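Local coordinates for hypothetical protein, IPT/TIG domain protein (Bacteroides ovatus, PDB 4HW6) that is of unknown function but probably binds carbohydrate as an auxiliary nutrient-binding protein, joining an IPT/TIG domain to a six-bladed beta-propeller, at residues 151-155 against 166-170; 322-326 against 364-368; 49-55 against 81-87; 204-210 against 222-228; 124-128 against 136-140. Residue numbers count along the deposited sequence, not the author numbering.

From the N terminus the chain first builds the IPT/TIG domain, where contact 3 closes a loop of 25 residues by pairing two strands. The other four lie in the propeller. Contact 5 joins two loops across a seven-residue excursion, at the entry to the blade that holds contact 1; their nearest atoms are about 6 Å apart. Contact 1 is a hairpin within that blade, and contact 4 a hairpin at the outer edge of the next. Contact 2, which spans 37 residues, ties the loop leading into strand 327-328 to an inner strand, 366-370, of the same blade. All five follow in series, none nested or crossed. The centres of contacts 3 and 4 are about 62 Å apart.

Contact 1. Residues 151-155 against 166-170; sequences NYDDL and HVDFV
Strands 154-158 and 164-168 form an antiparallel hairpin, and this contact lies at its open end. Asp154 and Asp168 make a non-hydrogen-bonded pair (CA-CA 5.0 Å). Leu155 and Val167 are the hydrogen-bonded pair beside it: Leu155 N gives to Val167 O at 3.0 Å, and Val167 N to Leu155 O at 2.7 Å. Beyond the strands Asn151 and Tyr152 have positive phi, and Phe169 and Val170 turn helical. Phe169 N still reaches Asp153 O at 2.9 Å, and a water lies within hydrogen-bonding distance of both Asp153 O (2.8 Å) and Asp168 OD1 (2.4 Å), though it cannot serve every acceptor around it at once. His166, with chi1 t, carries its NE2 to Asp154 OD1 at 2.7 Å, a His-carboxylate hydrogen bond to the facing strand. The Asp154 and Asp168 carboxylates lie close (OD1 to OD1, 4.2 Å); Asn171 bonds Asp168 OD2. Asp153 instead sends OD1 to Lys412 and Arg413 of the adjoining blade. On the other face of the sheet Leu155 and Val167, aliphatics suited to burial, meet CB to CB at 4.1 Å. Phe169, beyond the strand end, points toward 151-155 and adds its ring edge, CE1 4.2 Å from Leu155 CB; it also meets Phe146 and makes a cation-pi contact with Arg413. With Leu155 packing on Ala408 of the adjoining blade, this is an antiparallel hairpin of two inner strands in a blade of the six-bladed propeller.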
# COMPACT_ATOMS: atom_id res chain seq x y z
N ASN A 151 -9.92 9.94 4.38
CA ASN A 151 -9.96 9.68 2.92
C ASN A 151 -8.55 9.61 2.29
O ASN A 151 -8.27 10.23 1.25
CB ASN A 151 -10.81 10.73 2.21
CG ASN A 151 -11.08 10.38 0.75
OD1 ASN A 151 -11.30 9.22 0.41
ND2 ASN A 151 -11.05 11.38 -0.11
N TYR A 152 -7.69 8.86 2.95
CA TYR A 152 -6.32 8.61 2.50
C TYR A 152 -5.44 9.85 2.48
O TYR A 152 -4.46 9.89 1.74
CB TYR A 152 -6.30 7.85 1.14
CG TYR A 152 -6.97 6.52 1.30
CD1 TYR A 152 -6.28 5.43 1.80
CD2 TYR A 152 -8.32 6.38 1.04
CE1 TYR A 152 -6.91 4.22 2.01
CE2 TYR A 152 -8.97 5.18 1.26
CZ TYR A 152 -8.25 4.11 1.73
OH TYR A 152 -8.85 2.90 1.93
N ASP A 153 -5.77 10.83 3.32
CA ASP A 153 -4.97 12.05 3.41
C ASP A 153 -4.04 12.11 4.63
O ASP A 153 -3.19 12.99 4.69
CB ASP A 153 -5.84 13.29 3.36
CG ASP A 153 -6.38 13.58 1.95
OD1 ASP A 153 -5.82 13.10 0.94
OD2 ASP A 153 -7.39 14.29 1.87
N ASP A 154 -4.20 11.20 5.57
CA ASP A 154 -3.33 11.15 6.74
C ASP A 154 -2.87 9.74 7.02
O ASP A 154 -3.67 8.86 7.37
CB ASP A 154 -4.01 11.77 7.95
CG ASP A 154 -4.39 13.21 7.72
OD1 ASP A 154 -3.52 14.11 7.78
OD2 ASP A 154 -5.58 13.43 7.40
N LEU A 155 -1.58 9.53 6.83
CA LEU A 155 -0.89 8.27 7.07
C LEU A 155 0.06 8.44 8.24
O LEU A 155 0.86 9.37 8.28
CB LEU A 155 -0.07 7.87 5.86
CG LEU A 155 0.79 6.63 5.96
CD1 LEU A 155 -0.09 5.39 6.06
CD2 LEU A 155 1.69 6.56 4.72
N HIS A 166 3.81 11.52 10.84
CA HIS A 166 2.50 11.81 10.24
C HIS A 166 2.70 12.40 8.85
O HIS A 166 3.21 13.51 8.71
CB HIS A 166 1.75 12.78 11.12
CG HIS A 166 0.51 13.35 10.50
ND1 HIS A 166 0.03 14.60 10.84
CD2 HIS A 166 -0.34 12.86 9.57
CE1 HIS A 166 -1.07 14.85 10.14
NE2 HIS A 166 -1.32 13.81 9.36
N VAL A 167 2.28 11.65 7.84
CA VAL A 167 2.31 12.09 6.47
C VAL A 167 0.96 12.75 6.18
O VAL A 167 -0.07 12.09 6.20
CB VAL A 167 2.57 10.93 5.50
CG1 VAL A 167 2.56 11.43 4.07
CG2 VAL A 167 3.90 10.21 5.80
N ASP A 168 1.01 14.05 5.92
CA ASP A 168 -0.16 14.90 5.65
C ASP A 168 -0.19 15.22 4.16
O ASP A 168 0.56 16.07 3.68
CB ASP A 168 -0.03 16.16 6.49
CG ASP A 168 -1.15 17.18 6.28
OD1 ASP A 168 -1.95 17.08 5.32
OD2 ASP A 168 -1.19 18.12 7.08
N PHE A 169 -1.06 14.55 3.41
CA PHE A 169 -1.08 14.71 1.95
C PHE A 169 -1.62 16.06 1.50
O PHE A 169 -1.20 16.58 0.46
CB PHE A 169 -1.86 13.56 1.30
CG PHE A 169 -1.14 12.24 1.29
CD1 PHE A 169 -1.16 11.41 2.40
CD2 PHE A 169 -0.44 11.82 0.17
CE1 PHE A 169 -0.50 10.19 2.41
CE2 PHE A 169 0.20 10.59 0.17
CZ PHE A 169 0.19 9.77 1.28
N VAL A 170 -2.56 16.63 2.26
CA VAL A 170 -3.19 17.89 1.87
C VAL A 170 -2.13 19.00 1.92
O VAL A 170 -2.01 19.80 1.00
CB VAL A 170 -4.38 18.25 2.79
CG1 VAL A 170 -4.84 19.70 2.62
CG2 VAL A 170 -5.54 17.28 2.53
O HOH W 1 -3.92 15.67 5.14

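Contact 2. Residues 322-326 against 364-368; sequences PGWVD and SHTVR. With EDO (1,2-ethanediol), chain G.
In the beta-propeller, an arginine of a blade strand holds a loop of irregular backbone, 322-326, against strand 366-370. His365, in the left-handed helical region (63/42), and Thr366 both face Asp361 in a G1 beta bulge. CA atoms of Trp324 and Ser364 are 5.9 Å apart. Arg368 extends as m, t, p, t. The p at chi3 bends its guanidinium so that Trp324 CD1 lies over one face, 3.7 Å from Arg368 CZ. Asp326, chi1 m, meets the guanidinium edge in a salt bridge, and Asp361 binds Arg368 NH1; a cation suits this buried place because both acids offset its charge. Trp324, chi1 t, brings its indole to Ser364 (CD1 to CB, 3.7 Å) and gives its NE1 proton to Thr378. Thr366 OG1 donates to Ser364 OG at 2.7 Å, both residues p. A 1,2-ethanediol, probably from the crystallisation liquor, donates from O2 to Pro322 O at 2.6 Å. Arg368 NH2 lies 2.7 Å from Asp326 OD1 and, weakly bonded, 3.0 Å from Val325 O.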
# COMPACT_ATOMS: atom_id res chain seq x y z
N PRO A 322 13.18 -20.12 9.25
CA PRO A 322 13.22 -18.99 8.32
C PRO A 322 13.73 -19.38 6.93
O PRO A 322 14.60 -20.25 6.79
CB PRO A 322 14.20 -18.01 8.99
CG PRO A 322 15.11 -18.91 9.78
CD PRO A 322 14.21 -20.00 10.30
N GLY A 323 13.21 -18.72 5.92
CA GLY A 323 13.66 -18.94 4.56
C GLY A 323 12.85 -18.10 3.60
O GLY A 323 11.86 -17.47 3.99
N TRP A 324 13.29 -18.08 2.35
CA TRP A 324 12.56 -17.43 1.27
C TRP A 324 12.18 -18.52 0.27
O TRP A 324 12.94 -18.85 -0.64
CB TRP A 324 13.38 -16.33 0.59
CG TRP A 324 12.61 -15.70 -0.53
CD1 TRP A 324 11.49 -14.97 -0.43
CD2 TRP A 324 12.89 -15.83 -1.91
NE1 TRP A 324 11.05 -14.60 -1.67
CE2 TRP A 324 11.90 -15.11 -2.61
CE3 TRP A 324 13.90 -16.48 -2.64
CZ2 TRP A 324 11.88 -15.03 -4.00
CZ3 TRP A 324 13.88 -16.39 -4.02
CH2 TRP A 324 12.88 -15.65 -4.68
N VAL A 325 11.01 -19.11 0.48
CA VAL A 325 10.51 -20.17 -0.37
C VAL A 325 9.03 -19.88 -0.64
O VAL A 325 8.19 -19.88 0.27
CB VAL A 325 10.69 -21.56 0.26
CG1 VAL A 325 10.11 -22.63 -0.65
CG2 VAL A 325 12.16 -21.85 0.58
N ASP A 326 8.72 -19.58 -1.90
CA ASP A 326 7.31 -19.44 -2.30
C ASP A 326 6.69 -20.83 -2.41
O ASP A 326 7.38 -21.82 -2.70
CB ASP A 326 7.17 -18.67 -3.61
CG ASP A 326 7.54 -17.18 -3.48
OD1 ASP A 326 7.44 -16.61 -2.40
OD2 ASP A 326 7.89 -16.57 -4.50
N SER A 364 13.75 -11.56 4.26
CA SER A 364 13.97 -11.93 2.87
C SER A 364 13.98 -10.71 1.95
O SER A 364 14.27 -10.85 0.75
CB SER A 364 12.92 -12.93 2.37
OG SER A 364 11.66 -12.31 2.26
N HIS A 365 13.68 -9.54 2.52
CA HIS A 365 13.69 -8.24 1.84
C HIS A 365 12.67 -8.16 0.70
O HIS A 365 12.94 -7.58 -0.37
CB HIS A 365 15.10 -7.87 1.37
CG HIS A 365 16.13 -8.02 2.44
ND1 HIS A 365 16.36 -7.03 3.39
CD2 HIS A 365 17.00 -9.02 2.71
CE1 HIS A 365 17.32 -7.43 4.20
NE2 HIS A 365 17.70 -8.65 3.84
N THR A 366 11.48 -8.70 0.96
CA THR A 366 10.43 -8.74 -0.03
C THR A 366 9.08 -8.26 0.49
O THR A 366 8.82 -8.22 1.71
CB THR A 366 10.26 -10.17 -0.59
OG1 THR A 366 9.99 -11.08 0.49
CG2 THR A 366 11.51 -10.62 -1.34
N VAL A 367 8.23 -7.90 -0.45
CA VAL A 367 6.81 -7.81 -0.23
C VAL A 367 6.21 -9.09 -0.84
O VAL A 367 6.52 -9.44 -1.99
CB VAL A 367 6.20 -6.56 -0.89
CG1 VAL A 367 4.68 -6.53 -0.68
CG2 VAL A 367 6.84 -5.27 -0.31
N ARG A 368 5.41 -9.80 -0.06
CA ARG A 368 4.87 -11.10 -0.45
C ARG A 368 3.36 -11.06 -0.36
O ARG A 368 2.80 -10.13 0.23
CB ARG A 368 5.50 -12.23 0.39
CG ARG A 368 7.02 -12.23 0.21
CD ARG A 368 7.77 -13.29 0.98
NE ARG A 368 7.68 -14.58 0.32
CZ ARG A 368 8.13 -15.70 0.87
NH1 ARG A 368 8.73 -15.66 2.05
NH2 ARG A 368 8.02 -16.85 0.25
C1 EDO G . 18.93 -18.62 5.65
O1 EDO G . 19.90 -18.96 6.66
C2 EDO G . 17.52 -18.74 6.22
O2 EDO G . 17.22 -20.12 6.50

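Contact 3. Residues 49-55 against 81-87; sequences KVKVTIG and DVKVSVV
Strands 50-54 and 82-87 run antiparallel, their axes 4.6 Å apart at closest and 158° between directions, in the Ig-like E-set sheet of the IPT/TIG domain. Both backbones are extended and the register has no bulge, from Val50 opposite Val86 to Ile54 opposite Val82. Lys51 with Ser85 and Thr53 with Lys83 are the hydrogen-bonded pairs: Lys51 N to Ser85 O and Ser85 N to Lys51 O are both 2.8 Å, while Thr53 N to Lys83 O and Lys83 N to Thr53 O are both 3.0 Å. Val87 N to Lys49 O and Gly55 N to Asp81 O, each 2.8 Å, extend the pairing at the two ends, where Gly55 takes a positive phi that glycine tolerates easily. Val50, Val52, Ile54, Val82, Val84 and Val86 share the buried face, a fitting place for beta-branched aliphatics. Val50 CG2 packs 3.7 Å from Val84 CG1, Val52 CG2 4.2 Å from Val84 CG2, and Leu69 of strand 68-72 covers them. The other face carries Lys51, Thr53 and Lys83, polar residues that can meet solvent, and the buried Ser85; Lys83 stretches all-trans, its end leading away. Lys49 NZ bonds Gly88 O. The Ser85 hydroxyl is served by a water it shares with Lys51 O and, weakly, by Glu93. A second water bridges Thr53 OG1 and Asp81 O, 2.8 Å from each.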
# COMPACT_ATOMS: atom_id res chain seq x y z
N LYS A 49 -2.35 21.74 -35.69
CA LYS A 49 -3.80 21.91 -35.55
C LYS A 49 -4.54 20.64 -35.11
O LYS A 49 -5.73 20.69 -34.84
CB LYS A 49 -4.39 22.44 -36.86
CG LYS A 49 -3.87 23.82 -37.24
CD LYS A 49 -4.25 24.86 -36.19
CE LYS A 49 -3.87 26.27 -36.59
NZ LYS A 49 -4.11 27.19 -35.45
N VAL A 50 -3.84 19.51 -35.02
CA VAL A 50 -4.47 18.27 -34.56
C VAL A 50 -4.03 17.95 -33.13
O VAL A 50 -2.86 18.10 -32.78
CB VAL A 50 -4.17 17.09 -35.50
CG1 VAL A 50 -2.71 16.68 -35.42
CG2 VAL A 50 -5.08 15.90 -35.18
N LYS A 51 -5.00 17.54 -32.32
CA LYS A 51 -4.77 17.13 -30.95
C LYS A 51 -5.23 15.69 -30.81
O LYS A 51 -6.29 15.32 -31.33
CB LYS A 51 -5.57 18.02 -29.98
CG LYS A 51 -5.20 19.50 -30.02
CD LYS A 51 -4.15 19.86 -28.98
CE LYS A 51 -4.11 21.37 -28.71
NZ LYS A 51 -5.37 21.88 -28.10
N VAL A 52 -4.43 14.87 -30.13
CA VAL A 52 -4.78 13.50 -29.86
C VAL A 52 -4.68 13.26 -28.35
O VAL A 52 -3.73 13.69 -27.71
CB VAL A 52 -3.84 12.51 -30.61
CG1 VAL A 52 -4.20 11.07 -30.28
CG2 VAL A 52 -3.94 12.74 -32.11
N THR A 53 -5.69 12.60 -27.77
CA THR A 53 -5.60 12.10 -26.42
C THR A 53 -5.89 10.60 -26.43
O THR A 53 -6.72 10.12 -27.22
CB THR A 53 -6.56 12.82 -25.45
OG1 THR A 53 -7.92 12.63 -25.88
CG2 THR A 53 -6.24 14.30 -25.39
N ILE A 54 -5.18 9.89 -25.56
CA ILE A 54 -5.40 8.46 -25.31
C ILE A 54 -5.69 8.31 -23.83
O ILE A 54 -4.89 8.72 -22.97
CB ILE A 54 -4.20 7.60 -25.75
CG1 ILE A 54 -3.87 7.90 -27.22
CG2 ILE A 54 -4.49 6.13 -25.53
CD1 ILE A 54 -2.87 6.93 -27.84
N GLY A 55 -6.88 7.80 -23.52
CA GLY A 55 -7.35 7.72 -22.15
C GLY A 55 -7.45 9.07 -21.46
O GLY A 55 -7.38 9.14 -20.25
N ASP A 81 -9.54 5.40 -24.42
CA ASP A 81 -10.27 6.03 -25.53
C ASP A 81 -9.30 6.84 -26.39
O ASP A 81 -8.47 7.57 -25.87
CB ASP A 81 -11.39 6.96 -25.04
CG ASP A 81 -12.36 6.26 -24.12
OD1 ASP A 81 -13.45 5.86 -24.59
OD2 ASP A 81 -12.03 6.11 -22.92
N VAL A 82 -9.42 6.70 -27.71
CA VAL A 82 -8.56 7.39 -28.66
C VAL A 82 -9.42 8.47 -29.31
O VAL A 82 -10.39 8.16 -30.01
CB VAL A 82 -8.01 6.40 -29.69
CG1 VAL A 82 -7.25 7.12 -30.80
CG2 VAL A 82 -7.13 5.35 -29.01
N LYS A 83 -9.08 9.73 -29.03
CA LYS A 83 -9.83 10.89 -29.48
C LYS A 83 -8.92 11.79 -30.31
O LYS A 83 -7.80 12.11 -29.89
CB LYS A 83 -10.38 11.68 -28.28
CG LYS A 83 -11.21 12.91 -28.61
CD LYS A 83 -11.82 13.50 -27.34
CE LYS A 83 -12.57 14.80 -27.62
NZ LYS A 83 -13.22 15.37 -26.40
N VAL A 84 -9.40 12.19 -31.47
CA VAL A 84 -8.67 13.08 -32.37
C VAL A 84 -9.52 14.33 -32.57
O VAL A 84 -10.70 14.23 -32.91
CB VAL A 84 -8.41 12.41 -33.73
CG1 VAL A 84 -7.73 13.38 -34.69
CG2 VAL A 84 -7.57 11.15 -33.55
N SER A 85 -8.89 15.48 -32.38
CA SER A 85 -9.53 16.78 -32.53
C SER A 85 -8.74 17.65 -33.49
O SER A 85 -7.50 17.58 -33.53
CB SER A 85 -9.61 17.48 -31.18
OG SER A 85 -10.39 16.74 -30.25
N VAL A 86 -9.44 18.51 -34.22
CA VAL A 86 -8.79 19.52 -35.05
C VAL A 86 -9.25 20.89 -34.56
O VAL A 86 -10.44 21.10 -34.34
CB VAL A 86 -9.10 19.32 -36.55
CG1 VAL A 86 -8.72 20.55 -37.36
CG2 VAL A 86 -8.36 18.09 -37.08
N VAL A 87 -8.29 21.81 -34.37
CA VAL A 87 -8.59 23.16 -33.89
C VAL A 87 -8.44 24.17 -35.03
O VAL A 87 -7.73 23.90 -36.00
CB VAL A 87 -7.67 23.59 -32.72
CG1 VAL A 87 -7.76 22.59 -31.56
CG2 VAL A 87 -6.23 23.73 -33.17
O HOH W 2 -8.43 15.24 -29.04
O HOH W 3 -8.83 10.18 -24.95

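Contact 4. Residues 204-210 against 222-228; sequences DTNTGIY and LSLCNAR
Twice within four residues the register of this antiparallel pair slips by one, so the hairpin of strands 207-212 and 221-226, at the outer edge of a propeller blade, is bulged. Thr207 faces Asn226 (CA-CA 4.0 Å), Ile209 faces Cys225 (5.7 Å) and Tyr210 faces Ser223 (4.6 Å); the strand directions are 145° apart. Leu224, with its helical -91/-54 backbone, and Cys225 both oppose Ile209, a classic bulge. At the other slip Cys225 O accepts from two consecutive amides, Gly208 N at 2.8 Å and Ile209 N at 3.3 Å. Glycine suits that place, since a CB there would lie 2.4 Å from Ala227 O. Leu224 N to Ile209 O (2.9 Å) and Ala227 N to Asn206 O (3.3 Å) complete the backbone bonds. Ile209 (m, t) packs CG2 4.0 Å from Leu224 CD1 and CD1 3.8 Å from Cys225 SG, apolar groups that also meet Tyr244 and Tyr255 of the next blade. Thr207, Ser223 and Asn226 keep polar groups at the wet edge: one water links Thr207 OG1 to Ser223 OG, and another links Thr207 OG1 to Asn226 OD1. Past the strands, Arg228 extends all-trans to form a salt bridge with Asp204, and a water bonded to Asp204 N and OD2 also accepts weakly from Arg228 NH1; Arg228 NH1 lies 3.6 Å from Asp204 OD2.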
# COMPACT_ATOMS: atom_id res chain seq x y z
N ASP A 204 4.02 -4.47 34.66
CA ASP A 204 2.61 -4.91 34.70
C ASP A 204 1.68 -3.84 35.26
O ASP A 204 0.48 -3.92 35.07
CB ASP A 204 2.44 -6.19 35.53
CG ASP A 204 3.03 -7.41 34.86
OD1 ASP A 204 2.63 -7.72 33.72
OD2 ASP A 204 3.89 -8.08 35.49
N THR A 205 2.22 -2.84 35.95
CA THR A 205 1.41 -1.84 36.59
C THR A 205 1.42 -0.49 35.85
O THR A 205 0.93 0.52 36.38
CB THR A 205 1.86 -1.64 38.05
OG1 THR A 205 3.25 -1.23 38.08
CG2 THR A 205 1.67 -2.93 38.85
N ASN A 206 1.96 -0.48 34.64
CA ASN A 206 2.00 0.70 33.79
C ASN A 206 1.22 0.47 32.49
O ASN A 206 1.04 -0.67 32.03
CB ASN A 206 3.45 1.08 33.50
CG ASN A 206 4.18 1.65 34.71
OD1 ASN A 206 3.57 2.22 35.60
ND2 ASN A 206 5.49 1.56 34.70
N THR A 207 0.81 1.58 31.88
CA THR A 207 -0.05 1.57 30.71
C THR A 207 0.64 0.91 29.53
O THR A 207 1.81 1.18 29.24
CB THR A 207 -0.47 3.01 30.32
OG1 THR A 207 -1.14 3.61 31.45
CG2 THR A 207 -1.39 3.02 29.07
N GLY A 208 -0.09 0.03 28.87
CA GLY A 208 0.38 -0.59 27.65
C GLY A 208 -0.35 -0.16 26.39
O GLY A 208 0.18 -0.32 25.28
N ILE A 209 -1.56 0.36 26.55
CA ILE A 209 -2.34 0.80 25.41
C ILE A 209 -2.85 2.20 25.73
O ILE A 209 -3.50 2.42 26.76
CB ILE A 209 -3.51 -0.14 25.06
CG1 ILE A 209 -3.03 -1.58 24.96
CG2 ILE A 209 -4.17 0.33 23.77
CD1 ILE A 209 -4.13 -2.57 24.59
N TYR A 210 -2.50 3.13 24.86
CA TYR A 210 -2.87 4.53 24.98
C TYR A 210 -3.84 4.89 23.88
O TYR A 210 -3.91 4.18 22.85
CB TYR A 210 -1.65 5.41 24.83
CG TYR A 210 -0.69 5.39 25.98
CD1 TYR A 210 -0.88 6.24 27.07
CD2 TYR A 210 0.41 4.54 25.99
CE1 TYR A 210 -0.02 6.25 28.14
CE2 TYR A 210 1.30 4.55 27.07
CZ TYR A 210 1.09 5.42 28.13
OH TYR A 210 1.94 5.49 29.24
N LEU A 222 -5.00 9.53 26.42
CA LEU A 222 -5.64 8.82 27.53
C LEU A 222 -4.96 7.46 27.70
O LEU A 222 -4.44 6.90 26.73
CB LEU A 222 -7.14 8.59 27.27
CG LEU A 222 -8.03 9.81 26.98
CD1 LEU A 222 -9.42 9.34 26.55
CD2 LEU A 222 -8.13 10.78 28.15
N SER A 223 -4.95 6.94 28.91
CA SER A 223 -4.45 5.59 29.18
C SER A 223 -5.63 4.62 29.25
O SER A 223 -6.56 4.83 30.03
CB SER A 223 -3.69 5.57 30.52
OG SER A 223 -2.59 6.48 30.48
N LEU A 224 -5.60 3.57 28.44
CA LEU A 224 -6.70 2.64 28.38
C LEU A 224 -6.51 1.51 29.36
O LEU A 224 -7.40 1.25 30.16
CB LEU A 224 -6.87 2.06 26.99
CG LEU A 224 -7.21 3.05 25.89
CD1 LEU A 224 -7.50 2.32 24.58
CD2 LEU A 224 -8.39 3.92 26.32
N CYS A 225 -5.38 0.83 29.30
CA CYS A 225 -5.15 -0.29 30.19
C CYS A 225 -3.69 -0.60 30.36
O CYS A 225 -2.85 -0.29 29.50
CB CYS A 225 -5.92 -1.55 29.74
SG CYS A 225 -5.35 -2.18 28.16
N ASN A 226 -3.38 -1.22 31.49
CA ASN A 226 -2.04 -1.70 31.77
C ASN A 226 -1.75 -2.98 31.02
O ASN A 226 -2.63 -3.85 30.86
CB ASN A 226 -1.86 -2.00 33.26
CG ASN A 226 -2.01 -0.78 34.13
OD1 ASN A 226 -1.85 0.36 33.68
ND2 ASN A 226 -2.31 -1.01 35.41
N ALA A 227 -0.53 -3.11 30.53
CA ALA A 227 -0.12 -4.33 29.85
C ALA A 227 1.38 -4.22 29.71
O ALA A 227 1.89 -3.24 29.20
CB ALA A 227 -0.77 -4.45 28.48
N ARG A 228 2.06 -5.25 30.19
CA ARG A 228 3.48 -5.37 30.06
C ARG A 228 3.86 -6.10 28.79
O ARG A 228 3.28 -7.15 28.45
CB ARG A 228 4.00 -6.11 31.28
CG ARG A 228 5.46 -6.48 31.21
CD ARG A 228 5.87 -7.09 32.53
NE ARG A 228 7.25 -7.51 32.46
CZ ARG A 228 7.95 -7.90 33.52
NH1 ARG A 228 7.39 -7.93 34.73
NH2 ARG A 228 9.22 -8.28 33.38
O HOH W 4 5.80 -5.83 36.30
O HOH W 5 -1.18 2.76 35.00
O HOH W 6 -3.36 1.97 32.10
O HOH W 7 -1.11 6.20 32.54

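Contact 5. Residues 124-128 against 136-140; sequences KWDVL and GAFDN
Two loop segments, 124-128 and 136-140, meet with their directions 99° apart, so the contact is a crossing and not a strand pairing. Its closest CA atoms are Asp126 and Gly136, 4.8 Å apart. Two direct hydrogen bonds join them. One is between backbones, Ala137 N giving to Asp126 O at 3.0 Å. The other is between side chains: Trp125 NE1 donates to Asp139 OD1 at 2.9 Å, with chi1 of Trp125 at p and that of Asp139 at m, so the acid satisfies the indole's polar group at the ring's edge. A water adds a bridge: it accepts from Leu128 N at 3.0 Å and lies 2.7 Å from Ala137 O, placed to donate to it. Close packing is the second kind of contact. Gly136 has positive phi (58/-143), which glycine bears easily, and a CB there would be 2.1 Å from Asp126 O; its bare CA instead approaches Asp126 O at 3.3 Å as a CA-H...O contact. Small Ala137 lets its CB sit 3.6 Å from Trp125 CB, while Leu128 CD2 comes within 3.6 Å of Gly136 N, and Val127 CG2 within 3.5 Å of Asp139 OD2. The segments flank strand 130-131 in the chain, after strand 109-115 and before strand 143-146. There they border two propeller blades, Trp125 stacking on His424 just ahead of strand 425-431 and Phe138 meeting Trp157 of strand 154-158 edge-to-face.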
# COMPACT_ATOMS: atom_id res chain seq x y z
N LYS A 124 24.16 8.85 5.67
CA LYS A 124 23.76 9.84 6.66
C LYS A 124 22.40 10.44 6.32
O LYS A 124 22.00 10.45 5.16
CB LYS A 124 24.80 10.95 6.76
CG LYS A 124 26.11 10.48 7.40
CD LYS A 124 27.04 11.64 7.69
CE LYS A 124 28.46 11.18 8.01
NZ LYS A 124 29.39 12.34 8.09
N TRP A 125 21.68 10.88 7.34
CA TRP A 125 20.42 11.62 7.15
C TRP A 125 20.13 12.45 8.37
O TRP A 125 20.68 12.23 9.45
CB TRP A 125 19.25 10.67 6.89
CG TRP A 125 18.96 9.70 8.02
CD1 TRP A 125 18.02 9.83 9.00
CD2 TRP A 125 19.62 8.46 8.25
NE1 TRP A 125 18.05 8.74 9.84
CE2 TRP A 125 19.04 7.89 9.41
CE3 TRP A 125 20.65 7.77 7.61
CZ2 TRP A 125 19.45 6.66 9.93
CZ3 TRP A 125 21.06 6.56 8.12
CH2 TRP A 125 20.46 6.01 9.26
N ASP A 126 19.26 13.44 8.19
CA ASP A 126 18.78 14.27 9.28
C ASP A 126 17.38 13.78 9.64
O ASP A 126 16.67 13.29 8.77
CB ASP A 126 18.71 15.72 8.84
CG ASP A 126 20.07 16.28 8.44
OD1 ASP A 126 21.07 15.96 9.11
OD2 ASP A 126 20.11 17.02 7.44
N VAL A 127 17.00 13.94 10.90
CA VAL A 127 15.65 13.65 11.33
C VAL A 127 14.94 14.98 11.68
O VAL A 127 15.34 15.69 12.59
CB VAL A 127 15.62 12.67 12.51
CG1 VAL A 127 14.22 12.54 13.09
CG2 VAL A 127 16.18 11.31 12.09
N LEU A 128 13.91 15.31 10.91
CA LEU A 128 13.14 16.53 11.11
C LEU A 128 11.77 16.47 10.46
O LEU A 128 11.55 15.73 9.50
CB LEU A 128 13.85 17.75 10.55
CG LEU A 128 14.04 17.85 9.03
CD1 LEU A 128 14.19 19.30 8.60
CD2 LEU A 128 15.25 17.08 8.60
N GLY A 136 14.19 15.32 5.65
CA GLY A 136 15.23 14.37 6.06
C GLY A 136 14.94 12.96 5.61
O GLY A 136 14.40 12.76 4.51
N ALA A 137 15.28 11.99 6.46
CA ALA A 137 14.90 10.60 6.29
C ALA A 137 14.47 10.01 7.64
O ALA A 137 14.46 10.70 8.67
CB ALA A 137 16.04 9.78 5.63
N PHE A 138 14.10 8.74 7.61
CA PHE A 138 13.33 8.14 8.70
C PHE A 138 14.08 7.04 9.45
O PHE A 138 14.56 6.09 8.84
CB PHE A 138 12.01 7.63 8.13
CG PHE A 138 11.31 8.67 7.31
CD1 PHE A 138 10.98 9.88 7.89
CD2 PHE A 138 11.06 8.48 5.96
CE1 PHE A 138 10.37 10.87 7.15
CE2 PHE A 138 10.44 9.46 5.22
CZ PHE A 138 10.11 10.67 5.81
N ASP A 139 14.12 7.16 10.77
CA ASP A 139 14.85 6.19 11.61
C ASP A 139 14.22 4.81 11.64
O ASP A 139 14.94 3.82 11.62
CB ASP A 139 15.00 6.69 13.05
CG ASP A 139 16.07 7.76 13.21
OD1 ASP A 139 17.03 7.84 12.39
OD2 ASP A 139 15.94 8.52 14.18
N ASN A 140 12.90 4.73 11.70
CA ASN A 140 12.25 3.43 11.90
C ASN A 140 10.79 3.48 11.48
O ASN A 140 9.94 4.01 12.22
CB ASN A 140 12.36 3.02 13.37
CG ASN A 140 11.92 1.59 13.63
OD1 ASN A 140 11.53 0.88 12.72
ND2 ASN A 140 12.03 1.17 14.89
O HOH W 8 13.10 13.05 9.05